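Local coordinates for extracellular solute-binding protein family 1 (PDB 4R2F), which probably binds short glucose-containing sugars outside the cell, such as laminaribiose, and delivers them to an ABC-type transporter for uptake, at residues 146-158 / 336-350. Sequence-based numbering, arbitrary orientation.
Sequences YVAVPWQLDIRPL and LKELWQQKLMNALPV. With BGC (beta-D-glucopyranose), chain B; BGC (beta-D-glucopyranose), chain C.
Leu153 and Leu348 form an antiparallel hydrogen-bonded pair that joins the long strand 145-161 to the short strand 348-349 of a periplasmic-binding-protein type fold, beside the sugar pocket. Leu153 N donates to Leu348 O at 2.9 Å, nearly straight at 171°, and Leu348 N returns the bond to Leu153 O. A water continues the link, donating to Trp151 O and accepting from Val350 N.

Apolar side chains pack beside this pair. Leu153 lies against Leu348 on one face of the sheet, and its CG meets Val350 CG1 at 3.8 Å, while Leu348 CD1 reaches Ile155 CG2. Val350 CG2 sits against Pro150 O, a buried carbonyl oxygen without a polar partner. Farther along, the Trp151 indole crosses Leu336 at about a right angle and receives Met345 obliquely in a Met-aromatic contact, SD lying 5.2 Å from the centroid of the Trp151 six-membered ring. Trp340 turns its ring edge to Gln152 CB and fixes its plane through NE1, which donates to Ala347 O at 3.0 Å; Met345 CG and Pro349 CB cover its opposite faces.

The polar end faces laminaribiose. Asp154 swings its CG away from the backbone N (chi1 -176°), carrying the carboxylate to the ligand, where OD2 accepts hydrogen bonds from O2 of both glucose units, each at 2.6 Å. Arg156 grips the same carboxylate end-on with NH1 and NH2, and His207 holds its NE. Replacing Asp154 with an alanine is likely to leave both sugar hydroxyls without this acceptor and the Arg156 guanidinium without its countercharge. A second water bridges the segments, 2.6 Å from Asn346 O and 2.9 Å from Asp154 OD1.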
loop_
_atom_site.group_PDB
_atom_site.type_symbol
_atom_site.label_atom_id
_atom_site.label_comp_id
_atom_site.label_asym_id
_atom_site.label_seq_id
_atom_site.Cartn_x
_atom_site.Cartn_y
_atom_site.Cartn_z
ATOM N N TYR A 146 13.371 10.858 14.227
ATOM C CA TYR A 146 12.410 10.509 13.168
ATOM C C TYR A 146 13.052 9.596 12.137
ATOM O O TYR A 146 14.067 9.972 11.520
ATOM C CB TYR A 146 11.946 11.788 12.476
ATOM C CG TYR A 146 11.011 12.557 13.352
ATOM C CD1 TYR A 146 9.662 12.256 13.353
ATOM C CD2 TYR A 146 11.468 13.567 14.192
ATOM C CE1 TYR A 146 8.788 12.918 14.166
ATOM C CE2 TYR A 146 10.591 14.255 15.014
ATOM C CZ TYR A 146 9.255 13.910 14.997
ATOM O OH TYR A 146 8.356 14.548 15.789
ATOM N N VAL A 147 12.498 8.403 11.941
ATOM C CA VAL A 147 13.130 7.471 11.013
ATOM C C VAL A 147 12.895 7.835 9.535
ATOM O O VAL A 147 13.636 7.391 8.667
ATOM C CB VAL A 147 12.742 6.000 11.259
ATOM C CG1 VAL A 147 13.014 5.598 12.697
ATOM C CG2 VAL A 147 11.312 5.740 10.886
ATOM N N ALA A 148 11.872 8.640 9.262
ATOM C CA ALA A 148 11.488 9.016 7.897
ATOM C C ALA A 148 10.435 10.104 7.975
ATOM O O ALA A 148 10.010 10.478 9.070
ATOM C CB ALA A 148 10.920 7.805 7.146
ATOM N N VAL A 149 10.007 10.596 6.813
ATOM C CA VAL A 149 8.971 11.632 6.726
ATOM C C VAL A 149 7.830 11.129 5.837
ATOM O O VAL A 149 8.075 10.660 4.714
ATOM C CB VAL A 149 9.573 12.925 6.143
ATOM C CG1 VAL A 149 8.526 14.009 6.041
ATOM C CG2 VAL A 149 10.743 13.394 6.981
ATOM N N PRO A 150 6.576 11.240 6.311
ATOM C CA PRO A 150 5.482 10.742 5.473
ATOM C C PRO A 150 5.323 11.492 4.173
ATOM O O PRO A 150 5.559 12.689 4.143
ATOM C CB PRO A 150 4.236 10.976 6.340
ATOM C CG PRO A 150 4.619 12.123 7.231
ATOM C CD PRO A 150 6.063 11.874 7.544
ATOM N N TRP A 151 4.903 10.814 3.108
ATOM C CA TRP A 151 4.627 11.529 1.843
ATOM C C TRP A 151 3.300 11.184 1.194
ATOM O O TRP A 151 2.774 11.953 0.400
ATOM C CB TRP A 151 5.808 11.409 0.849
ATOM C CG TRP A 151 5.916 10.137 0.054
ATOM C CD1 TRP A 151 6.361 8.916 0.501
ATOM C CD2 TRP A 151 5.587 9.954 -1.327
ATOM N NE1 TRP A 151 6.300 7.989 -0.509
ATOM C CE2 TRP A 151 5.851 8.601 -1.647
ATOM C CE3 TRP A 151 5.118 10.804 -2.336
ATOM C CZ2 TRP A 151 5.655 8.084 -2.931
ATOM C CZ3 TRP A 151 4.908 10.288 -3.589
ATOM C CH2 TRP A 151 5.189 8.934 -3.884
ATOM N N GLN A 152 2.752 10.022 1.523
ATOM C CA GLN A 152 1.439 9.653 1.053
ATOM C C GLN A 152 0.903 8.499 1.868
ATOM O O GLN A 152 1.653 7.838 2.607
ATOM C CB GLN A 152 1.425 9.310 -0.458
ATOM C CG GLN A 152 2.534 8.393 -0.965
ATOM C CD GLN A 152 2.122 6.941 -1.167
ATOM O OE1 GLN A 152 1.361 6.367 -0.381
ATOM N NE2 GLN A 152 2.645 6.332 -2.212
ATOM N N LEU A 153 -0.413 8.304 1.736
ATOM C CA LEU A 153 -1.135 7.272 2.405
ATOM C C LEU A 153 -1.786 6.385 1.379
ATOM O O LEU A 153 -2.704 6.793 0.676
ATOM C CB LEU A 153 -2.185 7.858 3.335
ATOM C CG LEU A 153 -1.675 8.694 4.511
ATOM C CD1 LEU A 153 -2.796 9.577 5.057
ATOM C CD2 LEU A 153 -1.102 7.786 5.573
ATOM N N ASP A 154 -1.323 5.149 1.303
ATOM C CA ASP A 154 -1.777 4.254 0.242
ATOM C C ASP A 154 -2.847 3.382 0.852
ATOM O O ASP A 154 -2.558 2.443 1.582
ATOM C CB ASP A 154 -0.602 3.443 -0.290
ATOM C CG ASP A 154 -0.970 2.537 -1.468
ATOM O OD1 ASP A 154 -2.043 2.700 -2.082
ATOM O OD2 ASP A 154 -0.168 1.631 -1.756
ATOM N N ILE A 155 -4.083 3.722 0.539
ATOM C CA ILE A 155 -5.277 3.090 1.072
ATOM C C ILE A 155 -5.867 2.104 0.049
ATOM O O ILE A 155 -5.573 2.203 -1.137
ATOM C CB ILE A 155 -6.318 4.188 1.447
ATOM C CG1 ILE A 155 -7.376 3.652 2.420
ATOM C CG2 ILE A 155 -6.958 4.796 0.216
ATOM C CD1 ILE A 155 -8.063 4.735 3.219
ATOM N N ARG A 156 -6.685 1.171 0.527
ATOM C CA ARG A 156 -7.165 0.012 -0.241
ATOM C C ARG A 156 -8.690 0.011 -0.383
ATOM O O ARG A 156 -9.395 -0.692 0.342
ATOM C CB ARG A 156 -6.693 -1.290 0.420
ATOM C CG ARG A 156 -5.192 -1.512 0.289
ATOM C CD ARG A 156 -4.832 -2.058 -1.091
ATOM N NE ARG A 156 -3.397 -1.972 -1.343
ATOM C CZ ARG A 156 -2.745 -0.863 -1.659
ATOM N NH1 ARG A 156 -3.397 0.268 -1.876
ATOM N NH2 ARG A 156 -1.435 -0.903 -1.843
ATOM N N PRO A 157 -9.207 0.805 -1.333
ATOM C CA PRO A 157 -10.639 0.845 -1.498
ATOM C C PRO A 157 -11.147 -0.334 -2.309
ATOM O O PRO A 157 -10.406 -0.948 -3.071
ATOM C CB PRO A 157 -10.889 2.163 -2.261
ATOM C CG PRO A 157 -9.543 2.783 -2.486
ATOM C CD PRO A 157 -8.525 1.696 -2.281
ATOM N N LEU A 158 -12.426 -0.614 -2.138
ATOM C CA LEU A 158 -13.145 -1.526 -2.999
ATOM C C LEU A 158 -13.731 -0.710 -4.155
ATOM O O LEU A 158 -14.090 0.467 -3.979
ATOM C CB LEU A 158 -14.227 -2.237 -2.212
ATOM C CG LEU A 158 -13.700 -3.184 -1.124
ATOM C CD1 LEU A 158 -14.790 -3.531 -0.132
ATOM C CD2 LEU A 158 -13.135 -4.457 -1.726
ATOM N N LEU A 336 5.653 18.038 -4.156
ATOM C CA LEU A 336 4.681 16.927 -4.202
ATOM C C LEU A 336 3.296 17.309 -4.687
ATOM O O LEU A 336 2.656 16.520 -5.374
ATOM C CB LEU A 336 4.534 16.264 -2.827
ATOM C CG LEU A 336 5.726 15.443 -2.369
ATOM C CD1 LEU A 336 5.356 14.830 -1.032
ATOM C CD2 LEU A 336 6.124 14.376 -3.373
ATOM N N LYS A 337 2.807 18.492 -4.314
ATOM C CA LYS A 337 1.492 18.931 -4.794
ATOM C C LYS A 337 1.321 18.793 -6.314
ATOM O O LYS A 337 0.229 18.496 -6.788
ATOM C CB LYS A 337 1.211 20.375 -4.362
ATOM C CG LYS A 337 2.214 21.398 -4.866
ATOM C CD LYS A 337 1.935 22.787 -4.313
ATOM C CE LYS A 337 2.897 23.784 -4.931
ATOM N NZ LYS A 337 3.047 24.984 -4.073
ATOM N N GLU A 338 2.392 18.973 -7.080
ATOM C CA GLU A 338 2.276 18.880 -8.547
ATOM C C GLU A 338 1.812 17.513 -9.005
ATOM O O GLU A 338 1.157 17.401 -10.037
ATOM C CB GLU A 338 3.617 19.192 -9.227
ATOM C CG GLU A 338 4.048 20.649 -9.073
ATOM C CD GLU A 338 5.521 20.888 -9.369
ATOM O OE1 GLU A 338 6.181 20.026 -10.005
ATOM O OE2 GLU A 338 6.015 21.961 -8.959
ATOM N N LEU A 339 2.157 16.466 -8.249
ATOM C CA LEU A 339 1.810 15.108 -8.644
ATOM C C LEU A 339 0.317 14.854 -8.503
ATOM O O LEU A 339 -0.283 14.165 -9.334
ATOM C CB LEU A 339 2.613 14.088 -7.834
ATOM C CG LEU A 339 4.132 14.162 -8.018
ATOM C CD1 LEU A 339 4.846 13.342 -6.946
ATOM C CD2 LEU A 339 4.562 13.721 -9.416
ATOM N N TRP A 340 -0.276 15.409 -7.447
ATOM C CA TRP A 340 -1.726 15.339 -7.279
ATOM C C TRP A 340 -2.439 16.320 -8.197
ATOM O O TRP A 340 -3.556 16.042 -8.625
ATOM C CB TRP A 340 -2.135 15.594 -5.829
ATOM C CG TRP A 340 -2.034 14.370 -4.994
ATOM C CD1 TRP A 340 -3.014 13.434 -4.782
ATOM C CD2 TRP A 340 -0.880 13.914 -4.280
ATOM N NE1 TRP A 340 -2.544 12.435 -3.966
ATOM C CE2 TRP A 340 -1.244 12.703 -3.629
ATOM C CE3 TRP A 340 0.420 14.407 -4.117
ATOM C CZ2 TRP A 340 -0.346 11.976 -2.843
ATOM C CZ3 TRP A 340 1.313 13.693 -3.319
ATOM C CH2 TRP A 340 0.931 12.478 -2.710
ATOM N N GLN A 341 -1.805 17.457 -8.485
ATOM C CA GLN A 341 -2.369 18.438 -9.435
ATOM C C GLN A 341 -2.529 17.822 -10.816
ATOM O O GLN A 341 -3.564 17.984 -11.442
ATOM C CB GLN A 341 -1.521 19.720 -9.470
ATOM C CG GLN A 341 -2.204 20.954 -10.082
ATOM C CD GLN A 341 -2.229 20.898 -11.598
ATOM O OE1 GLN A 341 -1.259 20.490 -12.248
ATOM N NE2 GLN A 341 -3.352 21.282 -12.170
ATOM N N GLN A 342 -1.528 17.062 -11.255
ATOM C CA GLN A 342 -1.584 16.341 -12.533
ATOM C C GLN A 342 -2.304 14.999 -12.444
ATOM O O GLN A 342 -2.424 14.301 -13.438
ATOM C CB GLN A 342 -0.159 16.134 -13.081
ATOM C CG GLN A 342 0.549 17.439 -13.462
ATOM C CD GLN A 342 2.071 17.277 -13.508
ATOM O OE1 GLN A 342 2.606 16.518 -14.312
ATOM N NE2 GLN A 342 2.763 17.975 -12.631
ATOM N N LYS A 343 -2.784 14.635 -11.251
ATOM C CA LYS A 343 -3.599 13.428 -11.077
ATOM C C LYS A 343 -2.832 12.174 -11.440
ATOM O O LYS A 343 -3.360 11.255 -12.074
ATOM C CB LYS A 343 -4.876 13.501 -11.908
ATOM C CG LYS A 343 -5.705 14.739 -11.636
ATOM C CD LYS A 343 -6.962 14.719 -12.491
ATOM C CE LYS A 343 -7.809 15.956 -12.259
ATOM N NZ LYS A 343 -9.044 15.857 -13.079
ATOM N N LEU A 344 -1.566 12.156 -11.042
ATOM C CA LEU A 344 -0.672 11.042 -11.342
ATOM C C LEU A 344 -0.546 10.034 -10.184
ATOM O O LEU A 344 0.077 8.995 -10.356
ATOM C CB LEU A 344 0.714 11.601 -11.659
ATOM C CG LEU A 344 0.774 12.453 -12.918
ATOM C CD1 LEU A 344 2.165 13.046 -13.070
ATOM C CD2 LEU A 344 0.388 11.603 -14.132
ATOM N N MET A 345 -1.130 10.344 -9.027
ATOM C CA MET A 345 -1.011 9.498 -7.831
ATOM C C MET A 345 -2.147 8.496 -7.628
ATOM O O MET A 345 -3.318 8.739 -7.982
ATOM C CB MET A 345 -0.891 10.371 -6.589
ATOM C CG MET A 345 0.394 11.191 -6.504
ATOM S SD MET A 345 1.892 10.210 -6.430
ATOM C CE MET A 345 1.565 9.251 -4.966
ATOM N N ASN A 346 -1.775 7.338 -7.083
ATOM C CA ASN A 346 -2.727 6.303 -6.684
ATOM C C ASN A 346 -2.746 6.157 -5.144
ATOM O O ASN A 346 -2.841 5.047 -4.610
ATOM C CB ASN A 346 -2.362 4.970 -7.314
ATOM C CG ASN A 346 -2.682 4.907 -8.788
ATOM O OD1 ASN A 346 -2.368 3.916 -9.431
ATOM N ND2 ASN A 346 -3.297 5.955 -9.330
ATOM N N ALA A 347 -2.689 7.296 -4.463
ATOM C CA ALA A 347 -2.650 7.346 -3.002
ATOM C C ALA A 347 -3.186 8.674 -2.510
ATOM O O ALA A 347 -3.311 9.618 -3.282
ATOM C CB ALA A 347 -1.228 7.145 -2.509
ATOM N N LEU A 348 -3.502 8.727 -1.221
ATOM C CA LEU A 348 -3.939 9.951 -0.569
ATOM C C LEU A 348 -2.730 10.812 -0.250
ATOM O O LEU A 348 -1.659 10.286 0.002
ATOM C CB LEU A 348 -4.697 9.618 0.715
ATOM C CG LEU A 348 -6.069 8.972 0.552
ATOM C CD1 LEU A 348 -6.499 8.334 1.852
ATOM C CD2 LEU A 348 -7.109 9.971 0.111
ATOM N N PRO A 349 -2.889 12.143 -0.263
ATOM C CA PRO A 349 -1.819 13.023 0.244
ATOM C C PRO A 349 -1.737 13.042 1.765
ATOM O O PRO A 349 -2.654 12.585 2.440
ATOM C CB PRO A 349 -2.213 14.413 -0.279
ATOM C CG PRO A 349 -3.671 14.332 -0.546
ATOM C CD PRO A 349 -4.014 12.901 -0.841
ATOM N N VAL A 350 -0.621 13.543 2.293
ATOM C CA VAL A 350 -0.459 13.701 3.744
ATOM C C VAL A 350 -0.460 15.185 4.153
ATOM O O VAL A 350 -0.216 15.520 5.324
ATOM C CB VAL A 350 0.830 13.036 4.277
ATOM C CG1 VAL A 350 0.769 11.523 4.063
ATOM C CG2 VAL A 350 2.082 13.652 3.655
HETATM C C2 BGC B . 0.948 0.005 -4.584
HETATM C C3 BGC B . 2.027 -0.791 -3.832
HETATM C C4 BGC B . 2.125 -2.199 -4.438
HETATM C C5 BGC B . 2.322 -2.112 -5.974
HETATM C C6 BGC B . 2.503 -3.480 -6.643
HETATM C C1 BGC B . 1.208 -0.054 -6.100
HETATM O O1 BGC B . 0.167 0.603 -6.822
HETATM O O2 BGC B . 0.934 1.361 -4.105
HETATM O O3 BGC B . 1.705 -0.767 -2.416
HETATM O O4 BGC B . 3.203 -2.976 -3.903
HETATM O O5 BGC B . 1.211 -1.440 -6.503
HETATM O O6 BGC B . 1.408 -4.334 -6.303
HETATM C C2 BGC C . 2.504 -0.106 -0.275
HETATM C C3 BGC C . 3.787 -0.131 0.557
HETATM C C4 BGC C . 4.219 -1.571 0.800
HETATM C C5 BGC C . 4.351 -2.307 -0.527
HETATM C C6 BGC C . 4.664 -3.796 -0.328
HETATM C C1 BGC C . 2.840 -0.804 -1.582
HETATM O O2 BGC C . 2.068 1.228 -0.507
HETATM O O3 BGC C . 3.585 0.534 1.804
HETATM O O4 BGC C . 5.497 -1.590 1.422
HETATM O O5 BGC C . 3.147 -2.177 -1.291
HETATM O O6 BGC C . 3.601 -4.494 0.358
HETATM O O HOH W 1 1.249 14.240 -0.000
HETATM O O HOH W 2 -4.324 4.364 -2.608
#